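Local coordinates for insecticidal crystal protein Cry35Ab1 (Bacillus thuringiensis, PDB 4JP0) that acts together with Cry34Ab1 as a binary insecticidal toxin that is active on western corn rootworm and probably targets the larval midgut epithelium, at residues Val69-Asn74 and Asn78-Ser83; Lys90-Ala95 and Val101-Asn106; Val181-Val186 and Asn194-Thr199. All coordinates share one frame; numbering follows the deposited sequence.

Contact 1 of 3, residues Val69-Asn74 and Asn78-Ser83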
loop_
_atom_site.group_PDB
_atom_site.type_symbol
_atom_site.label_atom_id
_atom_site.label_comp_id
_atom_site.label_asym_id
_atom_site.label_seq_id
_atom_site.Cartn_x
_atom_site.Cartn_y
_atom_site.Cartn_z
ATOM N N VAL A 69 -7.381 -4.065 19.466
ATOM C CA VAL A 69 -7.742 -2.670 19.407
ATOM C C VAL A 69 -9.097 -2.388 20.032
ATOM O O VAL A 69 -9.946 -3.279 20.163
ATOM C CB VAL A 69 -7.800 -2.195 17.921
ATOM C CG1 VAL A 69 -6.462 -2.538 17.190
ATOM C CG2 VAL A 69 -8.945 -2.866 17.188
ATOM N N TRP A 70 -9.330 -1.133 20.391
ATOM C CA TRP A 70 -10.614 -0.811 21.007
ATOM C C TRP A 70 -11.752 -1.197 20.066
ATOM O O TRP A 70 -11.734 -0.898 18.852
ATOM C CB TRP A 70 -10.709 0.667 21.396
ATOM C CG TRP A 70 -9.928 1.083 22.616
ATOM C CD1 TRP A 70 -8.866 0.440 23.220
ATOM C CD2 TRP A 70 -10.141 2.272 23.348
ATOM N NE1 TRP A 70 -8.412 1.193 24.290
ATOM C CE2 TRP A 70 -9.191 2.314 24.390
ATOM C CE3 TRP A 70 -11.057 3.315 23.232
ATOM C CZ2 TRP A 70 -9.142 3.354 25.309
ATOM C CZ3 TRP A 70 -10.993 4.355 24.147
ATOM C CH2 TRP A 70 -10.043 4.358 25.161
ATOM N N ASN A 71 -12.774 -1.801 20.647
ATOM C CA ASN A 71 -13.825 -2.392 19.887
ATOM C C ASN A 71 -15.115 -2.208 20.649
ATOM O O ASN A 71 -15.171 -2.481 21.828
ATOM C CB ASN A 71 -13.487 -3.880 19.743
ATOM C CG ASN A 71 -14.551 -4.678 19.010
ATOM O OD1 ASN A 71 -14.516 -4.780 17.769
ATOM N ND2 ASN A 71 -15.453 -5.332 19.768
ATOM N N VAL A 72 -16.135 -1.681 19.981
ATOM C CA VAL A 72 -17.375 -1.378 20.661
ATOM C C VAL A 72 -18.405 -2.471 20.463
ATOM O O VAL A 72 -18.706 -2.867 19.327
ATOM C CB VAL A 72 -17.967 -0.060 20.141
ATOM C CG1 VAL A 72 -19.316 0.264 20.818
ATOM C CG2 VAL A 72 -16.955 1.070 20.335
ATOM N N ASN A 73 -18.949 -2.953 21.567
ATOM C CA ASN A 73 -20.044 -3.926 21.502
ATOM C C ASN A 73 -21.097 -3.497 22.500
ATOM O O ASN A 73 -20.803 -3.382 23.680
ATOM C CB ASN A 73 -19.568 -5.291 21.921
ATOM C CG ASN A 73 -18.667 -5.940 20.923
ATOM O OD1 ASN A 73 -17.577 -6.445 21.280
ATOM N ND2 ASN A 73 -19.119 -6.006 19.666
ATOM N N ASN A 74 -22.308 -3.230 22.036
ATOM C CA ASN A 74 -23.369 -2.850 22.972
ATOM C C ASN A 74 -22.960 -1.781 23.990
ATOM O O ASN A 74 -23.139 -1.933 25.194
ATOM C CB ASN A 74 -23.875 -4.116 23.672
ATOM C CG ASN A 74 -24.457 -5.138 22.676
ATOM O OD1 ASN A 74 -25.270 -4.776 21.829
ATOM N ND2 ASN A 74 -24.039 -6.402 22.777
ATOM N N ASN A 78 -14.166 -3.197 24.551
ATOM C CA ASN A 78 -13.183 -4.187 24.887
ATOM C C ASN A 78 -12.099 -4.113 23.823
ATOM O O ASN A 78 -12.130 -3.208 22.978
ATOM C CB ASN A 78 -13.816 -5.610 24.984
ATOM C CG ASN A 78 -14.194 -6.157 23.641
ATOM O OD1 ASN A 78 -14.120 -5.458 22.637
ATOM N ND2 ASN A 78 -14.582 -7.434 23.598
ATOM N N VAL A 79 -11.079 -4.970 23.909
ATOM C CA VAL A 79 -10.114 -5.006 22.821
ATOM C C VAL A 79 -10.342 -6.276 22.025
ATOM O O VAL A 79 -10.542 -7.364 22.618
ATOM C CB VAL A 79 -8.631 -4.876 23.272
ATOM C CG1 VAL A 79 -8.308 -3.449 23.687
ATOM C CG2 VAL A 79 -8.260 -5.928 24.421
ATOM N N SER A 80 -10.354 -6.137 20.691
ATOM C CA SER A 80 -10.557 -7.295 19.826
ATOM C C SER A 80 -9.585 -7.245 18.657
ATOM O O SER A 80 -9.006 -6.201 18.349
ATOM C CB SER A 80 -11.981 -7.316 19.240
ATOM O OG SER A 80 -12.991 -7.289 20.228
ATOM N N THR A 81 -9.421 -8.372 17.991
ATOM C CA THR A 81 -8.561 -8.396 16.819
ATOM C C THR A 81 -8.971 -7.332 15.778
ATOM O O THR A 81 -10.134 -7.260 15.364
ATOM C CB THR A 81 -8.637 -9.791 16.185
ATOM O OG1 THR A 81 -8.200 -10.759 17.145
ATOM C CG2 THR A 81 -7.656 -9.918 15.016
ATOM N N TYR A 82 -7.998 -6.556 15.304
ATOM C CA TYR A 82 -8.282 -5.536 14.340
ATOM C C TYR A 82 -8.904 -6.143 13.118
ATOM O O TYR A 82 -8.472 -7.197 12.642
ATOM C CB TYR A 82 -7.000 -4.796 13.916
ATOM C CG TYR A 82 -7.242 -3.850 12.771
ATOM C CD1 TYR A 82 -8.141 -2.777 12.903
ATOM C CD2 TYR A 82 -6.598 -4.024 11.550
ATOM C CE1 TYR A 82 -8.382 -1.891 11.858
ATOM C CE2 TYR A 82 -6.831 -3.145 10.500
ATOM C CZ TYR A 82 -7.727 -2.089 10.658
ATOM O OH TYR A 82 -7.938 -1.215 9.625
ATOM N N SER A 83 -9.950 -5.500 12.630
ATOM C CA SER A 83 -10.538 -5.896 11.356
ATOM C C SER A 83 -10.750 -4.640 10.507
ATOM O O SER A 83 -11.469 -3.727 10.961
ATOM C CB SER A 83 -11.880 -6.573 11.574
ATOM O OG SER A 83 -12.570 -6.599 10.324
#
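Asn71 and Asn78 are paired across a short antiparallel beta hairpin of the ricin B-type beta-trefoil domain, formed by strands 69-73 and 76-80. Their side chains lie side by side and point the same way, the amide planes turned 38° apart. Asn71 ND2 gives a hydrogen bond to Asn78 OD1 at 3.2 Å. Asn71 reaches it with CG anti to its own N (chi1 177°), while the CG of Asn78 sits between N and the carbonyl carbon (chi1 72°), which brings its amide in toward the partner strand. Ser80, on the same face, has two conformers; in one its OG is 3.3 Å from Asn71 CG and makes a weak, doubtful hydrogen bond to Asn78 OD1. Asparagine suits position 71 because the amide donates and accepts at once: OD1 takes a bond from Gln89 in the following loop. At the far end of the asparagine face, beta-branched Val69 is at home in a strand and holds its methyls beside the chain leaving the hairpin, with CG1 4.0 Å from Tyr82 CB and CG2 at the edge of the tyrosine ring. The Tyr82 hydroxyl is hydrogen-bonded to Glu270.

The other face is apolar. Trp70 and Val79 form a non-hydrogen-bonded pair, and Val79 CG1 approaches the indole obliquely, 4.0 Å from Trp70 CD1; Trp47 meets the same indole edge-to-face. Each of the two pairs, Asn71 with Asn78 and Val69 with Ser80, is joined by two backbone hydrogen bonds, one in each direction, among them Val69 N to Ser80 O at 2.9 Å.

Contact 2 of 3, residues Lys90-Ala95 and Val101-Asn106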
loop_
_atom_site.group_PDB
_atom_site.type_symbol
_atom_site.label_atom_id
_atom_site.label_comp_id
_atom_site.label_asym_id
_atom_site.label_seq_id
_atom_site.Cartn_x
_atom_site.Cartn_y
_atom_site.Cartn_z
ATOM N N LYS A 90 -13.462 2.027 14.607
ATOM C CA LYS A 90 -12.958 3.350 14.151
ATOM C C LYS A 90 -13.339 4.502 15.089
ATOM O O LYS A 90 -14.475 4.579 15.572
ATOM C CB LYS A 90 -13.462 3.665 12.731
ATOM C CG LYS A 90 -13.058 2.615 11.672
ATOM C CD LYS A 90 -13.382 3.134 10.254
ATOM C CE LYS A 90 -14.864 3.067 10.011
ATOM N NZ LYS A 90 -15.312 3.517 8.599
ATOM N N TRP A 91 -12.413 5.411 15.337
ATOM C CA TRP A 91 -12.657 6.507 16.276
ATOM C C TRP A 91 -12.323 7.858 15.672
ATOM O O TRP A 91 -11.491 7.952 14.758
ATOM C CB TRP A 91 -11.781 6.313 17.545
ATOM C CG TRP A 91 -12.055 4.985 18.188
ATOM C CD1 TRP A 91 -11.479 3.795 17.890
ATOM C CD2 TRP A 91 -13.027 4.729 19.194
ATOM N NE1 TRP A 91 -12.028 2.802 18.661
ATOM C CE2 TRP A 91 -12.981 3.355 19.481
ATOM C CE3 TRP A 91 -13.932 5.536 19.896
ATOM C CZ2 TRP A 91 -13.797 2.761 20.449
ATOM C CZ3 TRP A 91 -14.741 4.949 20.858
ATOM C CH2 TRP A 91 -14.685 3.579 21.108
ATOM N N GLN A 92 -12.982 8.897 16.202
ATOM C CA GLN A 92 -12.642 10.281 15.928
ATOM C C GLN A 92 -12.196 10.847 17.249
ATOM O O GLN A 92 -12.767 10.488 18.277
ATOM C CB GLN A 92 -13.855 11.080 15.421
ATOM C CG GLN A 92 -14.217 10.768 13.996
ATOM C CD GLN A 92 -15.450 11.519 13.551
ATOM O OE1 GLN A 92 -16.419 10.905 13.118
ATOM N NE2 GLN A 92 -15.430 12.858 13.676
ATOM N N ILE A 93 -11.154 11.681 17.251
ATOM C CA ILE A 93 -10.709 12.323 18.498
ATOM C C ILE A 93 -10.778 13.808 18.241
ATOM O O ILE A 93 -10.069 14.331 17.396
ATOM C CB ILE A 93 -9.294 11.852 18.835
ATOM C CG1 ILE A 93 -9.314 10.340 19.016
ATOM C CG2 ILE A 93 -8.795 12.480 20.105
ATOM C CD1 ILE A 93 -7.929 9.786 19.358
ATOM N N LYS A 94 -11.679 14.481 18.946
ATOM C CA LYS A 94 -12.059 15.842 18.630
ATOM C C LYS A 94 -11.611 16.776 19.735
ATOM O O LYS A 94 -12.021 16.609 20.865
ATOM C CB LYS A 94 -13.597 15.903 18.548
ATOM C CG LYS A 94 -14.251 14.805 17.683
ATOM C CD LYS A 94 -15.779 15.065 17.421
ATOM C CE LYS A 94 -16.618 14.962 18.728
ATOM N NZ LYS A 94 -18.070 15.427 18.564
ATOM N N ALA A 95 -10.766 17.750 19.403
ATOM C CA ALA A 95 -10.350 18.752 20.380
ATOM C C ALA A 95 -11.563 19.505 20.935
ATOM O O ALA A 95 -12.451 19.933 20.166
ATOM C CB ALA A 95 -9.381 19.736 19.746
ATOM N N VAL A 101 -12.885 14.913 23.012
ATOM C CA VAL A 101 -14.046 14.035 22.989
ATOM C C VAL A 101 -13.648 12.877 22.093
ATOM O O VAL A 101 -13.055 13.102 21.001
ATOM C CB VAL A 101 -15.281 14.752 22.387
ATOM C CG1 VAL A 101 -16.452 13.752 22.119
ATOM C CG2 VAL A 101 -15.717 15.897 23.319
ATOM N N ILE A 102 -13.907 11.649 22.548
ATOM C CA ILE A 102 -13.533 10.471 21.774
ATOM C C ILE A 102 -14.821 9.865 21.282
ATOM O O ILE A 102 -15.658 9.426 22.058
ATOM C CB ILE A 102 -12.673 9.476 22.614
ATOM C CG1 ILE A 102 -11.350 10.149 22.989
ATOM C CG2 ILE A 102 -12.395 8.223 21.797
ATOM C CD1 ILE A 102 -10.514 9.435 24.099
ATOM N N GLN A 103 -14.990 9.874 19.970
ATOM C CA GLN A 103 -16.269 9.474 19.401
ATOM C C GLN A 103 -16.148 8.211 18.537
ATOM O O GLN A 103 -15.274 8.102 17.661
ATOM C CB GLN A 103 -16.784 10.620 18.556
ATOM C CG GLN A 103 -18.131 10.342 17.833
ATOM C CD GLN A 103 -18.641 11.577 17.128
ATOM O OE1 GLN A 103 -18.843 12.617 17.752
ATOM N NE2 GLN A 103 -18.839 11.471 15.815
ATOM N N SER A 104 -17.035 7.263 18.794
ATOM C CA SER A 104 -17.095 6.046 17.985
ATOM C C SER A 104 -17.673 6.340 16.583
ATOM O O SER A 104 -18.393 7.330 16.365
ATOM C CB SER A 104 -17.975 4.998 18.692
ATOM O OG SER A 104 -18.285 3.913 17.810
ATOM N N ASP A 105 -17.339 5.478 15.637
ATOM C CA ASP A 105 -17.960 5.510 14.321
ATOM C C ASP A 105 -19.484 5.507 14.405
ATOM O O ASP A 105 -20.150 6.042 13.517
ATOM C CB ASP A 105 -17.571 4.273 13.504
ATOM C CG ASP A 105 -18.012 4.399 12.075
ATOM O OD1 ASP A 105 -18.991 3.726 11.651
ATOM O OD2 ASP A 105 -17.458 5.228 11.326
ATOM N N ASN A 106 -20.041 4.922 15.457
ATOM C CA ASN A 106 -21.483 4.890 15.615
ATOM C C ASN A 106 -22.086 6.215 16.116
ATOM O O ASN A 106 -23.293 6.315 16.324
ATOM C CB ASN A 106 -21.922 3.702 16.478
ATOM C CG ASN A 106 -21.658 3.900 17.938
ATOM O OD1 ASN A 106 -21.186 4.958 18.373
ATOM N ND2 ASN A 106 -21.957 2.874 18.724
HETATM O O HOH W 1 -15.785 2.904 17.288
HETATM O O HOH W 2 -19.198 9.391 14.516
#
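Gln103 and Lys94 meet diagonally on one face of an antiparallel beta hairpin, strands 91-96 and 99-104, in the beta-trefoil domain of the ricin B lectin type. Gln103 loses the most surface to the opposite strand. Its CG stands anti to the backbone N (chi1 178°) and the chain runs out extended, carrying the amide out among the side chains that the neighbouring strand raises on this face. There OE1 receives a hydrogen bond from Lys94 NZ at 3.0 Å, the donor tilted 27° from the carbonyl plane. Lysine suits this place because its long chain, bent at chi3, spends its methylenes on Val101, with CE 3.6 Å from Val101 CG1, before the ammonium group turns to its polar partners. Glu126 adds a salt bridge to the same NZ, which probably steadies the positive charge.

The amide nitrogen of Gln103 faces the other way, toward its directly paired residue Gln92. The two glutamines lie side by side with their amide planes 58° apart. A water donates to Ser104 O and weakly to Gln92 OE1; its contact with Gln103 NE2 is too short to be relied on.

Val101, third in buried surface, presses against Lys94 and also rests on Val109 of strand 109-112. On the reverse face Trp91 takes the apolar role: Ile102 CG2 comes obliquely to its indole, 3.6 Å from Trp91 CE3. A second water sits over the centre of that ring, 3.6 Å above its plane. It donates to Lys90 O and is also hydrogen-bonded to Ser104 OG, 2.7 Å from each.

Contact 3 of 3, residues Val181-Val186 and Asn194-Thr199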
loop_
_atom_site.group_PDB
_atom_site.type_symbol
_atom_site.label_atom_id
_atom_site.label_comp_id
_atom_site.label_asym_id
_atom_site.label_seq_id
_atom_site.Cartn_x
_atom_site.Cartn_y
_atom_site.Cartn_z
ATOM N N VAL A 181 2.728 1.887 6.713
ATOM C CA VAL A 181 1.534 1.102 7.008
ATOM C C VAL A 181 1.527 0.635 8.446
ATOM O O VAL A 181 2.452 -0.010 8.892
ATOM C CB VAL A 181 1.434 -0.130 6.058
ATOM C CG1 VAL A 181 0.208 -1.038 6.397
ATOM C CG2 VAL A 181 1.391 0.360 4.614
ATOM N N PRO A 182 0.474 0.968 9.171
ATOM C CA PRO A 182 0.323 0.502 10.551
ATOM C C PRO A 182 0.545 -1.023 10.671
ATOM O O PRO A 182 -0.031 -1.808 9.903
ATOM C CB PRO A 182 -1.132 0.820 10.837
ATOM C CG PRO A 182 -1.372 2.130 10.067
ATOM C CD PRO A 182 -0.628 1.827 8.736
ATOM N N CYS A 183 1.322 -1.440 11.661
ATOM C CA CYS A 183 1.642 -2.850 11.811
ATOM C C CYS A 183 0.395 -3.698 12.039
ATOM O O CYS A 183 0.386 -4.844 11.644
ATOM C CB CYS A 183 2.700 -3.088 12.921
ATOM S SG CYS A 183 2.157 -2.553 14.560
ATOM N N ILE A 184 -0.648 -3.121 12.639
ATOM C CA ILE A 184 -1.879 -3.856 12.855
ATOM C C ILE A 184 -2.517 -4.318 11.556
ATOM O O ILE A 184 -3.295 -5.270 11.565
ATOM C CB ILE A 184 -2.899 -3.045 13.718
ATOM C CG1 ILE A 184 -3.155 -1.670 13.090
ATOM C CG2 ILE A 184 -2.357 -2.887 15.162
ATOM C CD1 ILE A 184 -4.391 -0.937 13.688
ATOM N N MET A 185 -2.198 -3.642 10.455
ATOM C CA MET A 185 -2.759 -3.981 9.147
ATOM C C MET A 185 -1.840 -4.934 8.379
ATOM O O MET A 185 -2.105 -5.258 7.208
ATOM C CB MET A 185 -2.943 -2.709 8.318
ATOM C CG MET A 185 -3.918 -1.740 8.935
ATOM S SD MET A 185 -3.892 -0.161 8.104
ATOM C CE MET A 185 -4.784 0.833 9.308
ATOM N N VAL A 186 -0.763 -5.360 9.016
ATOM C CA VAL A 186 0.200 -6.243 8.378
ATOM C C VAL A 186 0.261 -7.599 9.039
ATOM O O VAL A 186 0.466 -7.679 10.235
ATOM C CB VAL A 186 1.607 -5.631 8.421
ATOM C CG1 VAL A 186 2.654 -6.661 7.949
ATOM C CG2 VAL A 186 1.636 -4.359 7.580
ATOM N N ASN A 194 3.385 -8.254 19.900
ATOM C CA ASN A 194 3.871 -7.294 20.890
ATOM C C ASN A 194 5.242 -6.783 20.518
ATOM O O ASN A 194 5.508 -5.596 20.632
ATOM C CB ASN A 194 3.818 -7.859 22.330
ATOM C CG ASN A 194 2.381 -8.094 22.808
ATOM O OD1 ASN A 194 1.445 -7.523 22.254
ATOM N ND2 ASN A 194 2.194 -8.986 23.801
ATOM N N THR A 195 6.096 -7.668 20.014
ATOM C CA THR A 195 7.417 -7.258 19.613
ATOM C C THR A 195 7.341 -6.389 18.358
ATOM O O THR A 195 8.103 -5.432 18.201
ATOM C CB THR A 195 8.295 -8.468 19.331
ATOM O OG1 THR A 195 8.352 -9.281 20.511
ATOM C CG2 THR A 195 9.739 -8.022 19.141
ATOM N N GLN A 196 6.412 -6.749 17.477
ATOM C CA GLN A 196 6.128 -5.985 16.281
ATOM C C GLN A 196 5.822 -4.495 16.550
ATOM O O GLN A 196 6.436 -3.584 15.973
ATOM C CB GLN A 196 4.940 -6.634 15.548
ATOM C CG GLN A 196 4.674 -6.016 14.190
ATOM C CD GLN A 196 3.401 -6.508 13.557
ATOM O OE1 GLN A 196 2.351 -6.484 14.198
ATOM N NE2 GLN A 196 3.479 -6.954 12.290
ATOM N N ILE A 197 4.853 -4.240 17.409
ATOM C CA ILE A 197 4.497 -2.862 17.666
ATOM C C ILE A 197 5.619 -2.075 18.395
ATOM O O ILE A 197 5.688 -0.866 18.279
ATOM C CB ILE A 197 3.145 -2.762 18.415
ATOM C CG1 ILE A 197 2.532 -1.373 18.173
ATOM C CG2 ILE A 197 3.343 -3.033 19.918
ATOM C CD1 ILE A 197 1.042 -1.311 18.464
ATOM N N LYS A 198 6.457 -2.764 19.170
ATOM C CA LYS A 198 7.525 -2.102 19.898
ATOM C C LYS A 198 8.718 -1.755 19.033
ATOM O O LYS A 198 9.427 -0.778 19.321
ATOM C CB LYS A 198 7.987 -2.980 21.081
ATOM C CG LYS A 198 7.036 -2.868 22.220
ATOM C CD LYS A 198 7.268 -3.919 23.301
ATOM C CE LYS A 198 8.485 -3.660 24.112
ATOM N NZ LYS A 198 8.980 -4.955 24.696
ATOM N N THR A 199 8.914 -2.514 17.963
ATOM C CA THR A 199 10.088 -2.342 17.140
ATOM C C THR A 199 9.792 -1.847 15.742
ATOM O O THR A 199 10.636 -1.191 15.159
ATOM C CB THR A 199 10.928 -3.640 17.036
ATOM O OG1 THR A 199 10.149 -4.684 16.437
ATOM C CG2 THR A 199 11.296 -4.151 18.432
HETATM O O HOH W 3 0.277 -7.383 13.025
#
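A single 3-10 turn, residues 183-185, ends the edge strand 174-182 of the long antiparallel sheet in the Toxin_10 domain, and the short helix 193-199 packs its flank against that turn. Cys183 and Gln196 make the closest approach, with Cys183 CB 3.5 Å from Gln196 CD. The glutamine has CG anti to its backbone N (chi1 -173°) and an extended chain, a shape that lays a face of the amide against Cys183 CB, which stands over CD. Glutamine suits the place because its methylenes pack on a small residue while its amide end finds the Tyr203 hydroxyl and a water.

The thiol turns to the next helix residue. Cys183 SG lies between N and the carbonyl carbon (chi1 61°) and touches Ile197 CG1 at 3.8 Å, a purely apolar meeting for a sulfur atom in a buried position. The compact, weakly polar cysteine side chain fits between the turn and the helix, and Phe50 and Tyr203 also border it. Ile197 has a second neighbour in Thr60 of strand 56-61, which belongs to the trefoil domain, so the helix touches both domains.

No direct hydrogen bond joins the two segments. A water between Val186 O and Gln196 OE1 may link them, though its contact with OE1 is short and it has more acceptors around it than protons to give. The other end of the amide, Gln196 NE2, is hydrogen-bonded to the hydroxyl of Tyr203 in strand 202-221, which probably sets the rotation of the amide. Backbone bonds hold the turn itself in shape, Met185 N to Pro182 O and Val186 N to Cys183 O, each 2.9 Å long.

Overall arrangement
From the N terminus the three contacts follow in series, none nested in or crossing another. Contact 1 closes a tight hairpin turn, contact 2 the next hairpin along the chain, and contact 3 the loop between an edge strand and a short helix. The first two lie in the trefoil domain, their centres about 14 Å apart, and they meet where Val72 and Trp70 of contact 1 pack on the indole of Trp91 in contact 2. Contact 3 belongs to the Toxin_10 domain yet touches contact 1 through Tyr82, whose ring packs on Ile184 and Met185, tying the two domains together. Contacts 2 and 3 do not touch; their nearest atoms are about 9 Å apart.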